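Local coordinates for glutaredoxin related protein (Sulfolobus solfataricus, PDB 4MNN) that acts as an atypical protein disulfide oxidoreductase with a thioredoxin fold, probably exchanging thiols and disulfides in protein substrates, at residues A[32-36]-A[37-41]; A[72-75]-A[76-79]; A[109-112]-A[113-116]. All coordinates share one frame; numbering follows the deposited sequence.

Contact 1: residues A[32-36]-A[37-41]; sequences EFKNY and VNVET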
loop_
_atom_site.group_PDB
_atom_site.type_symbol
_atom_site.label_atom_id
_atom_site.label_comp_id
_atom_site.label_asym_id
_atom_site.label_seq_id
_atom_site.Cartn_x
_atom_site.Cartn_y
_atom_site.Cartn_z
ATOM N N GLU A 32 17.818 2.706 -0.250
ATOM C CA GLU A 32 17.897 3.653 0.876
ATOM C C GLU A 32 17.085 3.160 2.093
ATOM O O GLU A 32 17.484 3.369 3.247
ATOM C CB GLU A 32 17.356 5.031 0.440
ATOM C CG GLU A 32 17.600 6.187 1.425
ATOM C CD GLU A 32 19.085 6.451 1.659
ATOM O OE1 GLU A 32 19.910 5.943 0.877
ATOM O OE2 GLU A 32 19.431 7.173 2.624
ATOM N N PHE A 33 15.953 2.503 1.844
ATOM C CA PHE A 33 15.110 1.986 2.945
ATOM C C PHE A 33 15.868 0.945 3.760
ATOM O O PHE A 33 15.638 0.762 4.950
ATOM C CB PHE A 33 13.843 1.315 2.380
ATOM C CG PHE A 33 12.777 2.270 1.935
ATOM C CD1 PHE A 33 12.985 3.150 0.874
ATOM C CD2 PHE A 33 11.548 2.282 2.576
ATOM C CE1 PHE A 33 11.994 4.014 0.451
ATOM C CE2 PHE A 33 10.525 3.169 2.147
ATOM C CZ PHE A 33 10.755 4.031 1.087
ATOM N N LYS A 34 16.753 0.228 3.090
ATOM C CA LYS A 34 17.530 -0.817 3.713
ATOM C C LYS A 34 18.350 -0.293 4.895
ATOM O O LYS A 34 18.716 -1.045 5.801
ATOM C CB LYS A 34 18.435 -1.447 2.641
ATOM C CG LYS A 34 18.499 -2.941 2.673
ATOM C CD LYS A 34 19.334 -3.457 1.525
ATOM C CE LYS A 34 19.819 -4.873 1.804
ATOM N NZ LYS A 34 18.665 -5.780 2.051
ATOM N N ASN A 35 18.601 1.017 4.912
ATOM C CA ASN A 35 19.382 1.596 5.993
ATOM C C ASN A 35 18.555 1.560 7.255
ATOM O O ASN A 35 19.102 1.610 8.350
ATOM C CB ASN A 35 19.793 3.057 5.689
ATOM C CG ASN A 35 20.540 3.206 4.373
ATOM O OD1 ASN A 35 21.395 2.389 4.018
ATOM N ND2 ASN A 35 20.228 4.264 3.641
ATOM N N TYR A 36 17.231 1.423 7.117
ATOM C CA TYR A 36 16.332 1.434 8.269
ATOM C C TYR A 36 15.457 0.233 8.540
ATOM O O TYR A 36 15.088 0.003 9.688
ATOM C CB TYR A 36 15.396 2.668 8.216
ATOM C CG TYR A 36 16.129 3.933 7.879
ATOM C CD1 TYR A 36 16.145 4.424 6.586
ATOM C CD2 TYR A 36 16.935 4.555 8.828
ATOM C CE1 TYR A 36 16.953 5.489 6.235
ATOM C CE2 TYR A 36 17.745 5.620 8.494
ATOM C CZ TYR A 36 17.761 6.082 7.203
ATOM O OH TYR A 36 18.607 7.117 6.859
ATOM N N VAL A 37 15.065 -0.506 7.502
ATOM C CA VAL A 37 14.197 -1.676 7.683
ATOM C C VAL A 37 14.717 -2.823 6.828
ATOM O O VAL A 37 15.573 -2.614 5.972
ATOM C CB VAL A 37 12.730 -1.408 7.276
ATOM C CG1 VAL A 37 12.121 -0.308 8.161
ATOM C CG2 VAL A 37 12.661 -0.996 5.749
ATOM N N ASN A 38 14.204 -4.028 7.049
ATOM C CA ASN A 38 14.676 -5.153 6.240
ATOM C C ASN A 38 14.053 -5.009 4.879
ATOM O O ASN A 38 12.845 -4.768 4.780
ATOM C CB ASN A 38 14.211 -6.479 6.854
ATOM C CG ASN A 38 14.735 -6.673 8.285
ATOM O OD1 ASN A 38 15.904 -6.450 8.553
ATOM N ND2 ASN A 38 13.870 -7.103 9.187
ATOM N N VAL A 39 14.868 -5.160 3.838
ATOM C CA VAL A 39 14.371 -5.095 2.466
ATOM C C VAL A 39 14.795 -6.377 1.723
ATOM O O VAL A 39 15.974 -6.704 1.693
ATOM C CB VAL A 39 14.956 -3.873 1.707
ATOM C CG1 VAL A 39 14.444 -3.855 0.269
ATOM C CG2 VAL A 39 14.557 -2.560 2.414
ATOM N N GLU A 40 13.835 -7.102 1.164
ATOM C CA GLU A 40 14.107 -8.300 0.373
ATOM C C GLU A 40 13.798 -7.942 -1.063
ATOM O O GLU A 40 12.766 -7.337 -1.335
ATOM C CB GLU A 40 13.179 -9.440 0.787
ATOM C CG GLU A 40 13.415 -9.951 2.181
ATOM C CD GLU A 40 12.376 -10.987 2.570
ATOM O OE1 GLU A 40 11.796 -11.639 1.663
ATOM O OE2 GLU A 40 12.163 -11.154 3.777
ATOM N N THR A 41 14.681 -8.293 -1.990
ATOM C CA THR A 41 14.449 -7.967 -3.378
ATOM C C THR A 41 14.042 -9.245 -4.078
ATOM O O THR A 41 14.778 -10.229 -4.073
ATOM C CB THR A 41 15.716 -7.330 -4.038
ATOM O OG1 THR A 41 15.967 -6.042 -3.433
ATOM C CG2 THR A 41 15.498 -7.118 -5.556
HETATM O O HOH W 1 17.608 -5.698 4.663
#

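Contact 2: residues A[72-75]-A[76-79]; sequences WPFL and NSLV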
loop_
_atom_site.group_PDB
_atom_site.type_symbol
_atom_site.label_atom_id
_atom_site.label_comp_id
_atom_site.label_asym_id
_atom_site.label_seq_id
_atom_site.Cartn_x
_atom_site.Cartn_y
_atom_site.Cartn_z
ATOM N N TRP A 72 4.165 9.666 0.765
ATOM C CA TRP A 72 3.872 10.065 2.127
ATOM C C TRP A 72 2.974 9.043 2.827
ATOM O O TRP A 72 3.278 8.617 3.961
ATOM C CB TRP A 72 3.269 11.475 2.109
ATOM C CG TRP A 72 2.777 11.968 3.436
ATOM C CD1 TRP A 72 3.447 11.947 4.635
ATOM C CD2 TRP A 72 1.501 12.556 3.698
ATOM N NE1 TRP A 72 2.654 12.487 5.629
ATOM C CE2 TRP A 72 1.455 12.870 5.080
ATOM C CE3 TRP A 72 0.385 12.855 2.895
ATOM C CZ2 TRP A 72 0.338 13.458 5.681
ATOM C CZ3 TRP A 72 -0.730 13.443 3.500
ATOM C CH2 TRP A 72 -0.737 13.739 4.880
ATOM N N PRO A 73 1.851 8.648 2.189
ATOM C CA PRO A 73 0.954 7.659 2.799
ATOM C C PRO A 73 1.693 6.334 3.000
ATOM O O PRO A 73 1.503 5.655 3.991
ATOM C CB PRO A 73 -0.165 7.497 1.779
ATOM C CG PRO A 73 -0.157 8.755 1.033
ATOM C CD PRO A 73 1.262 9.229 0.969
ATOM N N PHE A 74 2.555 5.981 2.053
ATOM C CA PHE A 74 3.290 4.715 2.139
ATOM C C PHE A 74 4.218 4.708 3.370
ATOM O O PHE A 74 4.200 3.767 4.170
ATOM C CB PHE A 74 4.086 4.507 0.833
ATOM C CG PHE A 74 4.980 3.291 0.855
ATOM C CD1 PHE A 74 4.437 2.006 0.790
ATOM C CD2 PHE A 74 6.356 3.434 0.939
ATOM C CE1 PHE A 74 5.275 0.867 0.809
ATOM C CE2 PHE A 74 7.201 2.294 0.962
ATOM C CZ PHE A 74 6.643 1.019 0.898
ATOM N N LEU A 75 5.001 5.767 3.544
ATOM C CA LEU A 75 5.879 5.875 4.705
ATOM C C LEU A 75 5.065 5.904 5.985
ATOM O O LEU A 75 5.458 5.311 6.984
ATOM C CB LEU A 75 6.732 7.156 4.633
ATOM C CG LEU A 75 7.792 7.119 3.543
ATOM C CD1 LEU A 75 8.450 8.460 3.446
ATOM C CD2 LEU A 75 8.787 5.991 3.835
ATOM N N ASN A 76 3.938 6.602 5.978
ATOM C CA ASN A 76 3.099 6.637 7.160
ATOM C C ASN A 76 2.614 5.244 7.527
ATOM O O ASN A 76 2.478 4.909 8.714
ATOM C CB ASN A 76 1.864 7.492 6.920
ATOM C CG ASN A 76 1.931 8.820 7.612
ATOM O OD1 ASN A 76 2.966 9.455 7.645
ATOM N ND2 ASN A 76 0.794 9.272 8.133
ATOM N N SER A 77 2.294 4.435 6.526
ATOM C CA SER A 77 1.793 3.116 6.835
ATOM C C SER A 77 2.877 2.289 7.469
ATOM O O SER A 77 2.607 1.463 8.333
ATOM C CB SER A 77 1.259 2.374 5.593
ATOM O OG SER A 77 2.295 2.000 4.683
ATOM N N LEU A 78 4.119 2.461 7.023
ATOM C CA LEU A 78 5.202 1.674 7.620
ATOM C C LEU A 78 5.313 1.962 9.126
ATOM O O LEU A 78 5.474 1.053 9.951
ATOM C CB LEU A 78 6.522 2.043 6.938
ATOM C CG LEU A 78 7.045 1.150 5.781
ATOM C CD1 LEU A 78 5.978 0.399 5.096
ATOM C CD2 LEU A 78 7.889 1.984 4.827
ATOM N N VAL A 79 5.272 3.243 9.466
ATOM C CA VAL A 79 5.386 3.633 10.871
ATOM C C VAL A 79 4.195 3.118 11.678
ATOM O O VAL A 79 4.366 2.606 12.779
ATOM C CB VAL A 79 5.480 5.170 10.974
ATOM C CG1 VAL A 79 5.479 5.620 12.462
ATOM C CG2 VAL A 79 6.734 5.647 10.233
#

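Contact 3: residues A[109-112]-A[113-116]; sequences PDCT and KCPI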
loop_
_atom_site.group_PDB
_atom_site.type_symbol
_atom_site.label_atom_id
_atom_site.label_comp_id
_atom_site.label_asym_id
_atom_site.label_seq_id
_atom_site.Cartn_x
_atom_site.Cartn_y
_atom_site.Cartn_z
ATOM N N PRO A 109 -0.472 8.649 -10.090
ATOM C CA PRO A 109 0.270 9.732 -9.433
ATOM C C PRO A 109 -0.496 11.056 -9.497
ATOM O O PRO A 109 -0.605 11.767 -8.497
ATOM C CB PRO A 109 1.575 9.788 -10.228
ATOM C CG PRO A 109 1.817 8.356 -10.548
ATOM C CD PRO A 109 0.413 7.880 -10.985
ATOM N N ASP A 110 -1.044 11.381 -10.671
ATOM C CA ASP A 110 -1.797 12.629 -10.833
ATOM C C ASP A 110 -3.186 12.393 -10.280
ATOM O O ASP A 110 -4.161 12.285 -11.035
ATOM C CB ASP A 110 -1.896 13.006 -12.316
ATOM C CG ASP A 110 -2.519 14.384 -12.537
ATOM O OD1 ASP A 110 -2.886 14.672 -13.695
ATOM O OD2 ASP A 110 -2.641 15.186 -11.568
ATOM N N CYS A 111 -3.287 12.304 -8.954
ATOM C CA CYS A 111 -4.582 12.041 -8.358
ATOM C C CYS A 111 -4.666 12.624 -6.959
ATOM O O CYS A 111 -3.979 12.173 -6.050
ATOM C CB CYS A 111 -4.826 10.522 -8.329
ATOM S SG CYS A 111 -6.367 10.010 -7.516
ATOM N N THR A 112 -5.533 13.615 -6.799
ATOM C CA THR A 112 -5.680 14.275 -5.518
ATOM C C THR A 112 -6.282 13.429 -4.428
ATOM O O THR A 112 -5.770 13.424 -3.318
ATOM C CB THR A 112 -6.513 15.576 -5.657
ATOM O OG1 THR A 112 -5.799 16.496 -6.487
ATOM C CG2 THR A 112 -6.749 16.212 -4.294
ATOM N N LYS A 113 -7.357 12.698 -4.722
ATOM C CA LYS A 113 -7.961 11.917 -3.667
ATOM C C LYS A 113 -7.358 10.550 -3.442
ATOM O O LYS A 113 -7.724 9.890 -2.495
ATOM C CB LYS A 113 -9.481 11.756 -3.882
ATOM C CG LYS A 113 -10.297 13.014 -3.673
ATOM C CD LYS A 113 -11.785 12.756 -3.794
ATOM C CE LYS A 113 -12.159 12.246 -5.184
ATOM N NZ LYS A 113 -11.782 13.169 -6.306
ATOM N N CYS A 114 -6.415 10.125 -4.266
ATOM C CA CYS A 114 -5.885 8.778 -4.079
ATOM C C CYS A 114 -5.105 8.566 -2.786
ATOM O O CYS A 114 -5.299 7.570 -2.124
ATOM C CB CYS A 114 -5.020 8.361 -5.271
ATOM S SG CYS A 114 -5.945 8.090 -6.841
ATOM N N PRO A 115 -4.214 9.502 -2.422
ATOM C CA PRO A 115 -3.471 9.284 -1.179
ATOM C C PRO A 115 -4.354 9.212 0.049
ATOM O O PRO A 115 -4.028 8.515 0.994
ATOM C CB PRO A 115 -2.450 10.435 -1.159
ATOM C CG PRO A 115 -3.055 11.481 -2.077
ATOM C CD PRO A 115 -3.677 10.644 -3.185
ATOM N N ILE A 116 -5.470 9.936 0.031
ATOM C CA ILE A 116 -6.404 9.932 1.145
ATOM C C ILE A 116 -7.018 8.521 1.244
ATOM O O ILE A 116 -7.135 7.949 2.332
ATOM C CB ILE A 116 -7.517 10.991 0.916
ATOM C CG1 ILE A 116 -6.877 12.313 0.449
ATOM C CG2 ILE A 116 -8.328 11.174 2.178
ATOM C CD1 ILE A 116 -7.856 13.437 0.125
#

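Contact 1: residues A[32-36]-A[37-41]
The Tyr36 ring carries Asn35 CB on one face, 3.8 Å above the plane and offset toward the rim, and its own CB sits 4.4 Å from Val37 CG1; Phe33 reaches the strand residue Val39 with CB, not with its ring. The Phe33 ring swings away: with CG beside the backbone N and anti to the carbonyl carbon (chi1 -78°), it lies in the core against Ile7, Leu11 and Ile21, and its plane is inclined to the ring of Phe30. Phe33 CB meets Val39 CG2 at 3.9 Å and, more loosely, Val37 CG2. Two amides grip Phe33 O as the helix ends, Tyr36 N at 2.8 Å and Val37 N at 2.9 Å. The Val37 side chain also touches Ile14 and Ile21; cutting it back to an alanine would remove both methyls and is likely to open a gap beside Phe33 CB and Ile21. The Lys34 chain lies across Val39, CG 3.8 Å from Val39 CB; it runs extended through chi2 and chi3 and bends at the last torsion (chi4 57°). That bend sets NZ where one water accepts from it at 2.8 Å and from Val39 N at 2.9 Å, bridging the ammonium group to the strand backbone. Strand 38-41, outermost on its side of the sheet, then pairs with strand 19-24 through Asn38 and Glu40. Helix end, short connection and edge strand complete the beta-alpha-beta unit 19-24, 27-33, 38-41 of a thioredoxin-like domain.

Contact 2: residues A[72-75]-A[76-79]
Ser77 OG donates to Phe74 O at 2.6 Å, one turn back along the helix. Its first torsion puts OG between the backbone N and the carbonyl carbon (chi1 69°), turned back to the carbonyl of Phe74. That same oxygen also takes the amide of Leu78 at 3.1 Å, so two donors hold it, the hydroxyl at a C=O...donor angle of 130° against 155° for the amide. The Leu78 side chain slants across Phe74: CD1 stands 4.2 Å above one face of the ring, offset toward the rim, and CD2 comes within 3.9 Å of Phe74 CE2. Leu78 CD2 also meets Leu75 CD2, making a small apolar cluster. Both Leu78 torsions lie away from the usual staggered values, which suggests some strain in this rotamer. Elsewhere on the helix, Trp72 and Asn76 run side by side, ring and amide planes 61° apart, with Asn76 OD1 3.7 Å from Trp72 NE1. Backbone hydrogen bonds run from Asn76 N to Trp72 O and from Val79 N to Leu75 O, the alpha-helical pattern.

Further out, Phe30, Phe33, Val50 and Val52 close round Phe74, and Leu11 touches both leucines. Tyr60 OH is a second hydrogen-bond partner of Ser77 OG, which is thus held between it and Phe74 O, while Asn76 ND2 makes a weak bond to Glu119. Pro73 and Ser77 meet Tyr122 of helix 114-127. In this double thioredoxin fold, Phe74 and Leu78 pack on strand 49-54, and with Leu75 on the neighbouring helices, while the Pro73-Ser77 side of helix 71-83 joins the first domain to the second.

Contact 3: residues A[109-112]-A[113-116]
Cys111 and Cys114 are covalently joined, SG to SG at 2.1 Å, and their side chains reach the bond by different routes. Cys111 extends its sulfur away from its own amide, SG anti to the backbone N (chi1 176°), whereas Cys114 swings SG beside its N and anti to the carbonyl carbon (chi1 -69°). The two sulfurs meet with a C-S-S-C torsion of 81°, close to the 90° of a relaxed disulfide, and Cys111 CB lies 3.7 Å from Cys114 CB. Just before the bridge, Asp110 is the centre of an inverse gamma turn, which Cys111 N closes with a weak bond to Pro109 O at 2.8 Å.

This is the CxxC of the thioredoxin fold, set at the start of helix 114-127 and captured here in its oxidised form, consistent with a redox site. The side chain of Cys111 touches Val153 and Pro154, probably the counterpart of the cis-proline loop of thioredoxins, while Cys114 touches Glu70.

Pro115 has no N-H to give to the carbonyls that precede it; its ring carbon CD lies against them, 3.3 Å from Cys111 O and 3.5 Å from Thr112 O. The CG atom of the same ring also approaches Thr112 O, at 3.6 Å. Thr112 holds OG1 beside its backbone N and CG2 beside its carbonyl carbon. Lys113 leaves its backbone with an extended second torsion, then bends at both of the last two, curling its chain back instead of reaching straight out. Lys113 O accepts from Thr117 OG1 in the next turn.

Contact 2 is the middle piece, touching both others. Phe33, whose ring turns away from the strand in contact 1, puts CE2 3.6 Å from Phe74 CE2 and 3.7 Å from Leu75 CD2, binding the end of helix 27-33 to helix 71-83. On another side of that helix, Pro73 CG packs 3.6 Å from Pro115 CB of contact 3, next to the disulfide-bearing CxxC. Contacts 1 and 3 have centres about 26 Å apart and nearest atoms about 15 Å apart, so they do not touch; among the three contacts, 72-79 is the one that reaches both. The first two contacts belong to the first thioredoxin-like domain, the third to the second, and the proline pair therefore spans the domain boundary.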